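Local coordinates for 11S globulin seed storage protein (Amaranthus hypochondriacus, PDB 3QAC) that serves as a seed storage protein, a nutrient reservoir laid down in the seed, at the interface of chains A and B. Coordinates in Å, arbitrary orientation; residue numbers count along the deposited sequence, not the author numbering. Chains: chain A/B, 11S globulin seed storage protein.

Contacts 1 and 2 are neighbouring patches of one interface between two copies of the proglobulin, with the centres of their C-alpha atoms about 8 Å apart. A:Leu219, B:Pro338 and B:Val387 belong to both. On chain A the surface runs from the end of 3-10 helix 211-214, in contact 2, into helix 217-224, which dominates contact 1; on chain B strand 385-391 underlies both. Together they let a short, partly helical segment of one subunit lie against the C-terminal cupin region of the next. Three copies form the deposited assembly, and the mature protein is a hexamer, which suggests that this packing helps join subunits.

Contact 1: the interface of chains A and B. Residues chain A 219-220, 222-223; chain B 335, 338, 387, 389, 450.
A:Leu219 places its forked side chain over strand 385-391 of chain B, part of the C-terminal cupin region of this 11S globulin. The fork divides its contacts. CD1 meets the methyl CG1 of B:Val387 at 4.0 Å, while CD2 leans toward the side-chain amide oxygen OE1 of B:Gln389, 3.6 Å away, and also borders the methyl end of B:Met335. The leucine crosses all three partners at a slant, and its two methyls make the contact.

B:Met335 approaches from strand 335-337 and reaches helix 217-224 beside A:Leu219 and A:Glu222. Its chain is straight as far as the sulfur and then turns at chi3 (45°), which brings CE up to both residues. The methyl CE of B:Met335 touches the CG methylene of A:Glu222 at 3.5 Å. CD2 of A:Leu219 also borders this methyl, from a direction roughly at right angles. A:Glu222 therefore offers the aliphatic part of its chain to the methionine. Its carboxylate continues toward B:Gln389, where the carboxylate and amide planes are steeply inclined at 71°; the nearest atoms, OE2 of A:Glu222 and OE1 of B:Gln389, are both oxygens and mark proximity, not a bond.

One turn on from A:Leu219, A:Ser223 faces the ring of B:Pro338. The hydroxyl OG lies 3.2 Å from the proline CD, and CB packs against the same ring carbon. The hydroxyl OG also donates to the backbone O of A:Leu219 at 2.6 Å, from above the carbonyl plane. With chi1 at -70°, OG sits beside the serine's own backbone N and can turn back to this carbonyl, a bond that should limit its rotation while it rests against the proline. The sulfur SD of B:Met335 approaches the same hydroxyl OG of A:Ser223 at 3.5 Å. At the margin, the backbone O of A:Ser223 lies off the ring plane of B:Phe450, 3.3 Å from CE1.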
loop_
_atom_site.group_PDB
_atom_site.type_symbol
_atom_site.label_atom_id
_atom_site.label_comp_id
_atom_site.label_asym_id
_atom_site.label_seq_id
_atom_site.Cartn_x
_atom_site.Cartn_y
_atom_site.Cartn_z
ATOM N N LEU A 219 13.583 20.061 -30.821
ATOM C CA LEU A 219 12.625 19.001 -30.519
ATOM C C LEU A 219 11.263 19.563 -30.119
ATOM O O LEU A 219 10.231 19.040 -30.535
ATOM C CB LEU A 219 13.160 18.066 -29.423
ATOM C CG LEU A 219 13.953 16.824 -29.870
ATOM C CD1 LEU A 219 14.578 16.057 -28.690
ATOM C CD2 LEU A 219 13.081 15.897 -30.695
ATOM N N LEU A 220 11.260 20.631 -29.324
ATOM C CA LEU A 220 10.005 21.266 -28.926
ATOM C C LEU A 220 9.235 21.806 -30.111
ATOM O O LEU A 220 8.055 21.491 -30.294
ATOM C CB LEU A 220 10.244 22.390 -27.921
ATOM C CG LEU A 220 10.389 21.951 -26.465
ATOM C CD1 LEU A 220 9.992 23.083 -25.544
ATOM C CD2 LEU A 220 9.540 20.721 -26.176
ATOM N N GLU A 222 9.576 21.155 -33.273
ATOM C CA GLU A 222 9.184 20.035 -34.101
ATOM C C GLU A 222 7.952 19.365 -33.517
ATOM O O GLU A 222 7.013 19.015 -34.237
ATOM C CB GLU A 222 10.327 19.032 -34.168
ATOM C CG GLU A 222 9.979 17.765 -34.910
ATOM C CD GLU A 222 10.885 17.522 -36.101
ATOM O OE1 GLU A 222 10.589 18.066 -37.192
ATOM O OE2 GLU A 222 11.890 16.784 -35.945
ATOM N N SER A 223 7.959 19.190 -32.198
ATOM C CA SER A 223 6.902 18.444 -31.531
ATOM C C SER A 223 5.556 19.092 -31.773
ATOM O O SER A 223 4.584 18.415 -32.073
ATOM C CB SER A 223 7.174 18.344 -30.030
ATOM O OG SER A 223 8.272 17.493 -29.773
ATOM N N MET B 335 8.431 10.197 -34.068
ATOM C CA MET B 335 8.624 10.512 -32.666
ATOM C C MET B 335 7.350 10.310 -31.862
ATOM O O MET B 335 6.236 10.350 -32.392
ATOM C CB MET B 335 9.142 11.946 -32.482
ATOM C CG MET B 335 8.057 12.960 -32.185
ATOM S SD MET B 335 8.721 14.584 -31.739
ATOM C CE MET B 335 9.975 14.772 -33.005
ATOM N N PRO B 338 6.541 14.739 -26.641
ATOM C CA PRO B 338 6.889 14.848 -25.228
ATOM C C PRO B 338 5.652 14.504 -24.412
ATOM O O PRO B 338 4.575 15.012 -24.692
ATOM C CB PRO B 338 7.232 16.330 -25.067
ATOM C CG PRO B 338 7.653 16.775 -26.427
ATOM C CD PRO B 338 6.778 15.994 -27.372
ATOM N N VAL B 387 10.455 12.623 -24.332
ATOM C CA VAL B 387 10.215 12.552 -25.775
ATOM C C VAL B 387 11.104 11.466 -26.385
ATOM O O VAL B 387 12.219 11.216 -25.933
ATOM C CB VAL B 387 10.463 13.916 -26.476
ATOM C CG1 VAL B 387 11.898 14.401 -26.249
ATOM C CG2 VAL B 387 10.123 13.832 -27.967
ATOM N N GLN B 389 12.611 10.150 -30.018
ATOM C CA GLN B 389 12.786 10.440 -31.431
ATOM C C GLN B 389 13.516 9.294 -32.108
ATOM O O GLN B 389 14.707 9.067 -31.869
ATOM C CB GLN B 389 13.534 11.755 -31.606
ATOM C CG GLN B 389 14.195 11.922 -32.946
ATOM C CD GLN B 389 13.368 12.746 -33.888
ATOM O OE1 GLN B 389 13.328 13.977 -33.787
ATOM N NE2 GLN B 389 12.699 12.079 -34.817
ATOM N N PHE B 450 4.008 10.837 -33.998
ATOM C CA PHE B 450 4.114 11.771 -35.114
ATOM C C PHE B 450 5.132 11.286 -36.119
ATOM O O PHE B 450 6.129 10.670 -35.758
ATOM C CB PHE B 450 4.617 13.130 -34.639
ATOM C CG PHE B 450 3.815 13.728 -33.535
ATOM C CD1 PHE B 450 4.361 14.720 -32.741
ATOM C CD2 PHE B 450 2.515 13.306 -33.291
ATOM C CE1 PHE B 450 3.623 15.287 -31.724
ATOM C CE2 PHE B 450 1.772 13.855 -32.269
ATOM C CZ PHE B 450 2.318 14.849 -31.482
#

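Contact 2: the interface of chains A and B. Residues chain A 214-215, 219; chain B 338, 358, 360, 385-387.
OE1 of B:Gln358, the side-chain amide oxygen, is flanked by chain A carbons, with CA of A:Phe215 at 3.6 Å and CD1 of A:Leu219 at 3.8 Å. Its glutamine comes from strand 354-360 of the cupin region and reaches out along an extended chain, CG lying opposite the backbone N (chi1 -171°). The amide passes A:Phe215 in the opposite sense, its plane almost perpendicular to the ring at 83°. NE2 also comes close to the backbone O of A:Gly214, but its N-H points away and the pair is not a hydrogen bond.

The phenyl ring of A:Phe215 is the main apolar insert of the patch, standing on the surface of the sheet formed by the paired strands 354-360 and 385-391 of chain B, among the side chains of B:Gln358, B:Val360, B:Ala385 and B:Val387. B:Val360 supports one face: its methyl CG2 stands over the centre, 3.6 Å from the ring centroid, in a CH-pi contact. The same methyl packs against CA of A:Gly214, continuing the apolar surface onto the backbone. From the opposite side, CG1 of B:Val387 bears on the CD1-CE1 flank and reaches CE1 at 3.4 Å.

The far end of the ring meets strand 385-391. There CB of B:Ala385 touches both CE2 and CZ, and the backbone N of B:Ile386 lies in the ring plane, 3.6 Å from CZ. Replacing the phenylalanine with an alanine would probably open a gap above the sheet, leaving the methyls of B:Val360 and B:Val387 without the ring they pack on from either side. Ring atom CE1 of A:Phe215 lies 3.3 Å from the backbone O of B:Gln358, which sits a little out of the ring plane, toward the B:Val360 face.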
loop_
_atom_site.group_PDB
_atom_site.type_symbol
_atom_site.label_atom_id
_atom_site.label_comp_id
_atom_site.label_asym_id
_atom_site.label_seq_id
_atom_site.Cartn_x
_atom_site.Cartn_y
_atom_site.Cartn_z
ATOM N N GLY A 214 13.350 22.011 -20.131
ATOM C CA GLY A 214 14.257 20.880 -20.132
ATOM C C GLY A 214 14.575 20.341 -21.515
ATOM O O GLY A 214 15.646 19.783 -21.748
ATOM N N PHE A 215 13.647 20.487 -22.448
ATOM C CA PHE A 215 13.859 19.884 -23.751
ATOM C C PHE A 215 14.682 20.761 -24.697
ATOM O O PHE A 215 14.636 21.997 -24.647
ATOM C CB PHE A 215 12.531 19.491 -24.400
ATOM C CG PHE A 215 11.816 18.368 -23.694
ATOM C CD1 PHE A 215 12.203 17.050 -23.896
ATOM C CD2 PHE A 215 10.739 18.632 -22.851
ATOM C CE1 PHE A 215 11.545 16.009 -23.263
ATOM C CE2 PHE A 215 10.070 17.602 -22.209
ATOM C CZ PHE A 215 10.466 16.285 -22.417
ATOM N N LEU A 219 13.583 20.061 -30.821
ATOM C CA LEU A 219 12.625 19.001 -30.519
ATOM C C LEU A 219 11.263 19.563 -30.119
ATOM O O LEU A 219 10.231 19.040 -30.535
ATOM C CB LEU A 219 13.160 18.066 -29.423
ATOM C CG LEU A 219 13.953 16.824 -29.870
ATOM C CD1 LEU A 219 14.578 16.057 -28.690
ATOM C CD2 LEU A 219 13.081 15.897 -30.695
ATOM N N PRO B 338 6.541 14.739 -26.641
ATOM C CA PRO B 338 6.889 14.848 -25.228
ATOM C C PRO B 338 5.652 14.504 -24.412
ATOM O O PRO B 338 4.575 15.012 -24.692
ATOM C CB PRO B 338 7.232 16.330 -25.067
ATOM C CG PRO B 338 7.653 16.775 -26.427
ATOM C CD PRO B 338 6.778 15.994 -27.372
ATOM N N GLN B 358 15.017 12.051 -24.654
ATOM C CA GLN B 358 15.302 13.124 -23.727
ATOM C C GLN B 358 14.267 13.167 -22.592
ATOM O O GLN B 358 13.044 13.079 -22.824
ATOM C CB GLN B 358 15.441 14.473 -24.444
ATOM C CG GLN B 358 15.950 15.556 -23.498
ATOM C CD GLN B 358 16.250 16.883 -24.174
ATOM O OE1 GLN B 358 15.759 17.177 -25.274
ATOM N NE2 GLN B 358 17.049 17.701 -23.504
ATOM N N VAL B 360 13.240 14.978 -18.742
ATOM C CA VAL B 360 13.319 16.184 -17.942
ATOM C C VAL B 360 12.727 15.926 -16.564
ATOM O O VAL B 360 11.725 15.207 -16.430
ATOM C CB VAL B 360 12.502 17.307 -18.599
ATOM C CG1 VAL B 360 12.521 18.579 -17.741
ATOM C CG2 VAL B 360 13.001 17.575 -20.007
ATOM N N ALA B 385 8.984 14.160 -17.589
ATOM C CA ALA B 385 8.627 14.369 -18.982
ATOM C C ALA B 385 9.654 13.764 -19.922
ATOM O O ALA B 385 10.862 13.804 -19.660
ATOM C CB ALA B 385 8.449 15.828 -19.269
ATOM N N ILE B 386 9.157 13.202 -21.020
ATOM C CA ILE B 386 9.992 12.473 -21.950
ATOM C C ILE B 386 9.499 12.558 -23.402
ATOM O O ILE B 386 8.294 12.613 -23.653
ATOM C CB ILE B 386 10.191 11.009 -21.505
ATOM C CG1 ILE B 386 10.813 10.190 -22.624
ATOM C CG2 ILE B 386 8.863 10.378 -21.054
ATOM C CD1 ILE B 386 11.114 8.788 -22.239
ATOM N N VAL B 387 10.455 12.623 -24.332
ATOM C CA VAL B 387 10.215 12.552 -25.775
ATOM C C VAL B 387 11.104 11.466 -26.385
ATOM O O VAL B 387 12.219 11.216 -25.933
ATOM C CB VAL B 387 10.463 13.916 -26.476
ATOM C CG1 VAL B 387 11.898 14.401 -26.249
ATOM C CG2 VAL B 387 10.123 13.832 -27.967
#